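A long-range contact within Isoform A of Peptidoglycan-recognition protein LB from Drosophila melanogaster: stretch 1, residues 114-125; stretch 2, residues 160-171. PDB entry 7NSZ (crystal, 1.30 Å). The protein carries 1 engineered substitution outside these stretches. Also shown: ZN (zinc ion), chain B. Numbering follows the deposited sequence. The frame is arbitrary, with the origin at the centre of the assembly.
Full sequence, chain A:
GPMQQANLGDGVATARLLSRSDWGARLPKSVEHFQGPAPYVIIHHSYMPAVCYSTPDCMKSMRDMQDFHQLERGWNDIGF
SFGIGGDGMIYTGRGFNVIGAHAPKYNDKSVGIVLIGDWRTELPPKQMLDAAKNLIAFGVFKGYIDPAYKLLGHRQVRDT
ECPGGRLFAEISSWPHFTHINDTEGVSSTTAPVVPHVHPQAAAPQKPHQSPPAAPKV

Stretch 1, residues 114-125: VLIGDWRTELPP
Stretch 2 (160-171) TECPGGRLFAEI

Stretch 1 leaves a strand at Leu 115 and continues as loop; stretch 2 is a loop that enters a helix at Gly 165, with Gly 164 as its N-cap. The contact buries 536 Å² and is set where the loop meets the helix's first turn: Arg 120 CA lies 3.6 Å from Gly 164 CA, and the CA atoms of Thr 121 and Arg 166 are 5.0 Å apart. Gly 164 (phi/psi 91/143) permits this approach. An ideal CB there would stand 2.3 Å from Trp 119 O and 2.5 Å from Arg 120 N, so the missing side chain is the hollow into which the loop backbone fits.

Two first-turn amides, not yet used within the helix, take loop carbonyls: Arg 166 N donates to Arg 120 O (2.9 Å, 148°) and Leu 167 N to Trp 119 O (3.2 Å, 162°). Trp 119 (phi/psi -118/33) and Arg 120 (-62/-45) present these oxygens consecutively.

Leu 167 (chi1 t, chi2 p) is the buried apolar bump, set among Leu 115, Trp 119 and Pro 124. Its CB packs 3.6 Å from Trp 119 CB, its CD1 4.0 Å from Pro 124 CG, and its CD2 4.1 Å from Leu 115 CD2, while CD2 lies oblique to the indole. Trp 119 (chi1 m, chi2 117°) points its CB toward the helix, but its ring end leads away, where NE1 makes a weak hydrogen bond to Ile 116 O (3.1 Å).

Arg 166 (t, p, t, chi4 89°) extends along the loop, its CG 3.3 Å from Thr 121 O. Leu 123 (t, p) lays CD1 over one guanidinium face, 3.8 Å from Arg 166 NH1, and the same CD1 reaches Glu 170 CB at 3.7 Å. A water accepts from Arg 166 NE (2.9 Å) and donates to Thr 121 O (3.2 Å).

Arg 120 (m, t, m) salt-bridges Asp 118, NH2 to OD2 2.7 Å. Arg 120 CD lies 3.2 Å from Glu 161 OE1, while Arg 120 NE is 4.5 Å from that oxygen, beyond a salt bridge.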

ATOM      1  N   VAL A 114      -0.114   0.408   1.805  1.00  7.43           N
ATOM      2  CA  VAL A 114      -0.696   0.357   3.166  1.00  8.21           C
ATOM      3  C   VAL A 114      -0.439   1.694   3.854  1.00  7.47           C
ATOM      4  O   VAL A 114       0.677   2.193   3.959  1.00  7.60           O
ATOM      5  CB  VAL A 114      -0.158  -0.836   3.975  1.00  8.67           C
ATOM      6  CG1 VAL A 114       1.335  -0.776   4.250  1.00  8.80           C
ATOM      7  CG2 VAL A 114      -0.932  -0.975   5.276  1.00  9.39           C
ATOM      8  N   LEU A 115      -1.508   2.279   4.388  1.00  7.93           N
ATOM      9  CA  LEU A 115      -1.422   3.433   5.282  1.00  9.22           C
ATOM     10  C   LEU A 115      -1.360   2.888   6.699  1.00  9.83           C
ATOM     11  O   LEU A 115      -2.327   2.283   7.161  1.00 10.80           O
ATOM     12  CB  LEU A 115      -2.581   4.418   5.087  1.00 10.49           C
ATOM     13  CG  LEU A 115      -2.385   5.418   3.954  1.00 10.19           C
ATOM     14  CD1 LEU A 115      -2.511   4.822   2.591  1.00 11.22           C
ATOM     15  CD2 LEU A 115      -3.397   6.585   4.102  1.00 11.49           C
ATOM     16  N   ILE A 116      -0.215   2.965   7.344  1.00  9.56           N
ATOM     17  CA  ILE A 116      -0.010   2.340   8.668  1.00 10.08           C
ATOM     18  C   ILE A 116      -1.006   2.971   9.653  1.00 10.33           C
ATOM     19  O   ILE A 116      -1.159   4.210   9.715  1.00 11.47           O
ATOM     20  CB  ILE A 116       1.449   2.490   9.142  1.00 10.69           C
ATOM     21  CG1 ILE A 116       2.384   1.748   8.185  1.00 10.86           C
ATOM     22  CG2 ILE A 116       1.644   2.016  10.569  1.00 12.41           C
ATOM     23  CD1 ILE A 116       3.832   2.157   8.286  1.00 10.94           C
ATOM     24  N   GLY A 117      -1.743   2.116  10.341  1.00 10.60           N
ATOM     25  CA  GLY A 117      -2.717   2.530  11.369  1.00 12.22           C
ATOM     26  C   GLY A 117      -4.029   1.837  11.151  1.00 11.92           C
ATOM     27  O   GLY A 117      -4.212   1.052  10.204  1.00 11.99           O
ATOM     28  N   ASP A 118      -4.935   2.148  12.083  1.00 12.40           N
ATOM     29  CA  ASP A 118      -6.332   1.693  12.068  1.00 13.94           C
ATOM     30  C   ASP A 118      -7.190   2.866  11.592  1.00 13.82           C
ATOM     31  O   ASP A 118      -7.323   3.818  12.373  1.00 14.72           O
ATOM     32  CB  ASP A 118      -6.753   1.197  13.459  1.00 16.18           C
ATOM     33  CG  ASP A 118      -8.243   0.877  13.584  1.00 17.55           C
ATOM     34  OD1 ASP A 118      -8.935   0.719  12.568  1.00 17.17           O
ATOM     35  OD2 ASP A 118      -8.686   0.683  14.758  1.00 21.17           O
ATOM     36  N   TRP A 119      -7.750   2.783  10.398  1.00 13.03           N
ATOM     37  CA  TRP A 119      -8.498   3.907   9.767  1.00 13.52           C
ATOM     38  C   TRP A 119      -9.977   3.544   9.528  1.00 14.75           C
ATOM     39  O   TRP A 119     -10.626   3.986   8.598  1.00 13.56           O
ATOM     40  CB  TRP A 119      -7.746   4.358   8.522  1.00 12.67           C
ATOM     41  CG  TRP A 119      -6.309   4.726   8.800  1.00 12.36           C
ATOM     42  CD1 TRP A 119      -5.191   4.106   8.292  1.00 11.77           C
ATOM     43  CD2 TRP A 119      -5.812   5.681   9.749  1.00 12.10           C
ATOM     44  NE1 TRP A 119      -4.064   4.670   8.784  1.00 11.13           N
ATOM     45  CE2 TRP A 119      -4.398   5.626   9.711  1.00 11.95           C
ATOM     46  CE3 TRP A 119      -6.422   6.615  10.597  1.00 14.18           C
ATOM     47  CZ2 TRP A 119      -3.588   6.432  10.472  1.00 12.61           C
ATOM     48  CZ3 TRP A 119      -5.630   7.403  11.382  1.00 15.09           C
ATOM     49  CH2 TRP A 119      -4.240   7.342  11.311  1.00 12.69           C
ATOM     50  N   ARG A 120     -10.476   2.722  10.445  1.00 16.40           N
ATOM     51  CA  ARG A 120     -11.932   2.396  10.481  1.00 16.78           C
ATOM     52  C   ARG A 120     -12.784   3.640  10.726  1.00 17.47           C
ATOM     53  O   ARG A 120     -13.745   3.779   9.997  1.00 18.17           O
ATOM     54  CB  ARG A 120     -12.178   1.318  11.534  1.00 18.52           C
ATOM     55  CG  ARG A 120     -11.753  -0.053  11.033  1.00 19.92           C
ATOM     56  CD  ARG A 120     -11.999  -1.095  12.108  1.00 22.17           C
ATOM     57  NE  ARG A 120     -11.248  -0.756  13.300  1.00 24.72           N
ATOM     58  CZ  ARG A 120     -11.636  -0.978  14.556  1.00 28.88           C
ATOM     59  NH1 ARG A 120     -12.764  -1.618  14.809  1.00 28.11           N
ATOM     60  NH2 ARG A 120     -10.879  -0.576  15.560  1.00 28.27           N
ATOM     61  N   THR A 121     -12.418   4.487  11.669  1.00 17.16           N
ATOM     62  CA  THR A 121     -13.282   5.658  12.037  1.00 18.87           C
ATOM     63  C   THR A 121     -12.520   6.960  11.936  1.00 17.47           C
ATOM     64  O   THR A 121     -13.138   7.963  11.593  1.00 20.86           O
ATOM     65  CB  THR A 121     -13.913   5.478  13.425  1.00 21.86           C
ATOM     66  OG1 THR A 121     -12.834   5.341  14.341  1.00 22.97           O
ATOM     67  CG2 THR A 121     -14.856   4.300  13.454  1.00 24.52           C
ATOM     68  N   GLU A 122     -11.218   6.978  12.229  1.00 16.37           N
ATOM     69  CA  GLU A 122     -10.401   8.194  12.091  1.00 15.59           C
ATOM     70  C   GLU A 122      -9.885   8.346  10.658  1.00 15.36           C
ATOM     71  O   GLU A 122      -9.585   7.317   9.990  1.00 16.00           O
ATOM     72  CB  GLU A 122      -9.191   8.125  13.001  1.00 18.16           C
ATOM     73  CG  GLU A 122      -9.443   8.547  14.407  1.00 23.83           C
ATOM     74  CD  GLU A 122     -10.186   9.864  14.490  1.00 24.58           C
ATOM     75  OE1 GLU A 122     -11.361   9.798  14.893  1.00 34.65           O
ATOM     76  OE2 GLU A 122      -9.621  10.911  14.101  1.00 21.80           O
ATOM     77  N   LEU A 123      -9.809   9.576  10.213  1.00 16.17           N
ATOM     78  CA  LEU A 123      -9.200   9.949   8.911  1.00 14.55           C
ATOM     79  C   LEU A 123      -7.693  10.028   9.122  1.00 15.03           C
ATOM     80  O   LEU A 123      -7.231  10.713  10.025  1.00 15.03           O
ATOM     81  CB  LEU A 123      -9.752  11.295   8.428  1.00 15.37           C
ATOM     82  CG  LEU A 123      -9.262  11.726   7.062  1.00 15.62           C
ATOM     83  CD1 LEU A 123      -9.823  10.779   6.013  1.00 16.43           C
ATOM     84  CD2 LEU A 123      -9.668  13.159   6.787  1.00 16.11           C
ATOM     85  N   PRO A 124      -6.843   9.408   8.274  1.00 14.03           N
ATOM     86  CA  PRO A 124      -5.404   9.623   8.426  1.00 13.79           C
ATOM     87  C   PRO A 124      -5.074  11.111   8.357  1.00 15.05           C
ATOM     88  O   PRO A 124      -5.734  11.867   7.634  1.00 14.68           O
ATOM     89  CB  PRO A 124      -4.796   8.855   7.221  1.00 13.26           C
ATOM     90  CG  PRO A 124      -5.827   7.787   6.917  1.00 11.94           C
ATOM     91  CD  PRO A 124      -7.177   8.451   7.214  1.00 12.52           C
ATOM     92  N   PRO A 125      -4.005  11.515   9.078  1.00 14.07           N
ATOM     93  CA  PRO A 125      -3.546  12.905   9.001  1.00 16.68           C
ATOM     94  C   PRO A 125      -3.155  13.259   7.562  1.00 15.22           C
ATOM     95  O   PRO A 125      -2.765  12.357   6.740  1.00 13.78           O
ATOM     96  CB  PRO A 125      -2.401  13.010   9.994  1.00 18.67           C
ATOM     97  CG  PRO A 125      -2.094  11.626  10.461  1.00 19.24           C
ATOM     98  CD  PRO A 125      -3.203  10.706  10.010  1.00 17.17           C
ATOM     99  N   THR A 160     -13.293  -8.247   3.376  1.00 16.05           N
ATOM    100  CA  THR A 160     -12.486  -7.585   4.422  1.00 15.22           C
ATOM    101  C   THR A 160     -13.062  -6.198   4.672  1.00 15.69           C
ATOM    102  O   THR A 160     -13.655  -5.667   3.728  1.00 17.70           O
ATOM    103  CB  THR A 160     -11.013  -7.426   3.996  1.00 16.18           C
ATOM    104  OG1 THR A 160     -10.330  -6.841   5.078  1.00 16.91           O
ATOM    105  CG2 THR A 160     -10.773  -6.541   2.801  1.00 15.22           C
ATOM    106  N   GLU A 161     -12.834  -5.642   5.836  1.00 16.49           N
ATOM    107  CA  GLU A 161     -13.103  -4.240   6.232  1.00 16.85           C
ATOM    108  C   GLU A 161     -12.022  -3.271   5.707  1.00 15.18           C
ATOM    109  O   GLU A 161     -12.298  -2.086   5.540  1.00 15.39           O
ATOM    110  CB  GLU A 161     -13.104  -4.235   7.747  1.00 21.72           C
ATOM    111  CG  GLU A 161     -13.425  -2.928   8.409  1.00 26.08           C
ATOM    112  CD  GLU A 161     -13.949  -3.123   9.826  1.00 28.79           C
ATOM    113  OE1 GLU A 161     -14.452  -2.154  10.416  1.00 30.19           O
ATOM    114  OE2 GLU A 161     -13.833  -4.251  10.354  1.00 36.91           O
ATOM    115  N   CYS A 162     -10.817  -3.797   5.507  1.00 13.68           N
ATOM    116  CA  CYS A 162      -9.670  -2.996   4.989  1.00 11.30           C
ATOM    117  C   CYS A 162     -10.117  -2.199   3.764  1.00 10.23           C
ATOM    118  O   CYS A 162     -10.705  -2.739   2.825  1.00 11.74           O
ATOM    119  CB  CYS A 162      -8.530  -3.944   4.668  1.00  9.93           C
ATOM    120  SG  CYS A 162      -7.093  -3.061   4.059  1.00  9.85           S
ATOM    121  N   PRO A 163      -9.776  -0.886   3.636  1.00 11.18           N
ATOM    122  CA  PRO A 163      -8.858  -0.110   4.486  1.00 11.00           C
ATOM    123  C   PRO A 163      -9.453   0.696   5.647  1.00 11.64           C
ATOM    124  O   PRO A 163      -8.889   1.644   6.084  1.00 11.21           O
ATOM    125  CB  PRO A 163      -8.244   0.862   3.448  1.00 10.98           C
ATOM    126  CG  PRO A 163      -9.441   1.190   2.532  1.00 10.86           C
ATOM    127  CD  PRO A 163     -10.096  -0.171   2.382  1.00 10.68           C
ATOM    128  N   GLY A 164     -10.589   0.201   6.164  1.00 12.61           N
ATOM    129  CA  GLY A 164     -11.367   0.915   7.197  1.00 12.83           C
ATOM    130  C   GLY A 164     -12.399   1.790   6.532  1.00 15.07           C
ATOM    131  O   GLY A 164     -12.143   2.371   5.513  1.00 13.81           O
ATOM    132  N   GLY A 165     -13.587   1.892   7.128  1.00 14.61           N
ATOM    133  CA  GLY A 165     -14.667   2.682   6.539  1.00 14.08           C
ATOM    134  C   GLY A 165     -14.286   4.131   6.326  1.00 14.09           C
ATOM    135  O   GLY A 165     -14.649   4.646   5.289  1.00 15.14           O
ATOM    136  N   ARG A 166     -13.632   4.782   7.266  1.00 14.08           N
ATOM    137  CA  ARG A 166     -13.318   6.215   7.101  1.00 15.52           C
ATOM    138  C   ARG A 166     -12.321   6.413   5.945  1.00 13.95           C
ATOM    139  O   ARG A 166     -12.525   7.342   5.112  1.00 13.75           O
ATOM    140  CB  ARG A 166     -12.802   6.824   8.402  1.00 14.36           C
ATOM    141  CG  ARG A 166     -12.635   8.340   8.367  1.00 14.99           C
ATOM    142  CD  ARG A 166     -13.930   9.094   8.121  1.00 14.91           C
ATOM    143  NE  ARG A 166     -13.746  10.488   7.790  1.00 16.86           N
ATOM    144  CZ  ARG A 166     -13.586  10.954   6.550  1.00 17.72           C
ATOM    145  NH1 ARG A 166     -13.483  10.086   5.549  1.00 16.19           N
ATOM    146  NH2 ARG A 166     -13.496  12.270   6.320  1.00 17.91           N
ATOM    147  N   LEU A 167     -11.236   5.631   5.902  1.00 13.20           N
ATOM    148  CA  LEU A 167     -10.258   5.787   4.795  1.00 11.72           C
ATOM    149  C   LEU A 167     -10.891   5.319   3.486  1.00 11.21           C
ATOM    150  O   LEU A 167     -10.620   5.915   2.463  1.00 11.97           O
ATOM    151  CB  LEU A 167      -9.008   4.994   5.170  1.00 11.77           C
ATOM    152  CG  LEU A 167      -7.928   4.957   4.090  1.00 11.67           C
ATOM    153  CD1 LEU A 167      -7.525   6.327   3.568  1.00 11.10           C
ATOM    154  CD2 LEU A 167      -6.718   4.183   4.626  1.00 11.46           C
ATOM    155  N   PHE A 168     -11.795   4.340   3.527  1.00 11.69           N
ATOM    156  CA  PHE A 168     -12.514   3.945   2.308  1.00 11.89           C
ATOM    157  C   PHE A 168     -13.304   5.162   1.756  1.00 11.50           C
ATOM    158  O   PHE A 168     -13.323   5.433   0.562  1.00 12.20           O
ATOM    159  CB  PHE A 168     -13.415   2.733   2.529  1.00 12.26           C
ATOM    160  CG  PHE A 168     -13.938   2.252   1.197  1.00 13.37           C
ATOM    161  CD1 PHE A 168     -13.099   1.661   0.276  1.00 12.65           C
ATOM    162  CD2 PHE A 168     -15.294   2.308   0.880  1.00 14.50           C
ATOM    163  CE1 PHE A 168     -13.546   1.235  -0.957  1.00 13.03           C
ATOM    164  CE2 PHE A 168     -15.734   1.866  -0.353  1.00 14.89           C
ATOM    165  CZ  PHE A 168     -14.888   1.302  -1.260  1.00 14.34           C
ATOM    166  N   ALA A 169     -14.036   5.852   2.643  1.00 12.60           N
ATOM    167  CA  ALA A 169     -14.825   7.023   2.199  1.00 13.38           C
ATOM    168  C   ALA A 169     -13.889   8.086   1.641  1.00 12.77           C
ATOM    169  O   ALA A 169     -14.223   8.749   0.629  1.00 14.21           O
ATOM    170  CB  ALA A 169     -15.662   7.547   3.347  1.00 13.77           C
ATOM    171  N   GLU A 170     -12.723   8.282   2.233  1.00 12.07           N
ATOM    172  CA  GLU A 170     -11.743   9.247   1.731  1.00 12.43           C
ATOM    173  C   GLU A 170     -11.309   8.849   0.317  1.00 11.76           C
ATOM    174  O   GLU A 170     -11.275   9.707  -0.568  1.00 13.17           O
ATOM    175  CB  GLU A 170     -10.560   9.300   2.705  1.00 12.68           C
ATOM    176  CG  GLU A 170      -9.353  10.093   2.213  1.00 12.17           C
ATOM    177  CD  GLU A 170      -9.530  11.566   1.925  1.00 15.27           C
ATOM    178  OE1 GLU A 170     -10.403  12.203   2.599  1.00 15.92           O
ATOM    179  OE2 GLU A 170      -8.753  12.110   1.116  1.00 14.48           O
ATOM    180  N   ILE A 171     -10.836   7.608   0.120  1.00 11.49           N
ATOM    181  CA  ILE A 171     -10.265   7.259  -1.202  1.00 11.67           C
ATOM    182  C   ILE A 171     -11.359   7.261  -2.258  1.00 11.47           C
ATOM    183  O   ILE A 171     -11.085   7.406  -3.445  1.00 11.79           O
ATOM    184  CB  ILE A 171      -9.477   5.919  -1.226  1.00 11.21           C
ATOM    185  CG1 ILE A 171     -10.376   4.693  -1.048  1.00 11.48           C
ATOM    186  CG2 ILE A 171      -8.366   5.994  -0.188  1.00 11.89           C
ATOM    187  CD1 ILE A 171      -9.629   3.352  -1.206  1.00 11.90           C
TER
HETATM  188 ZN    ZN B 301      -5.925  -4.739   3.063  1.00  9.39          ZN
HETATM  189  O   HOH W   1     -13.412  10.968  10.672  1.00 35.98           O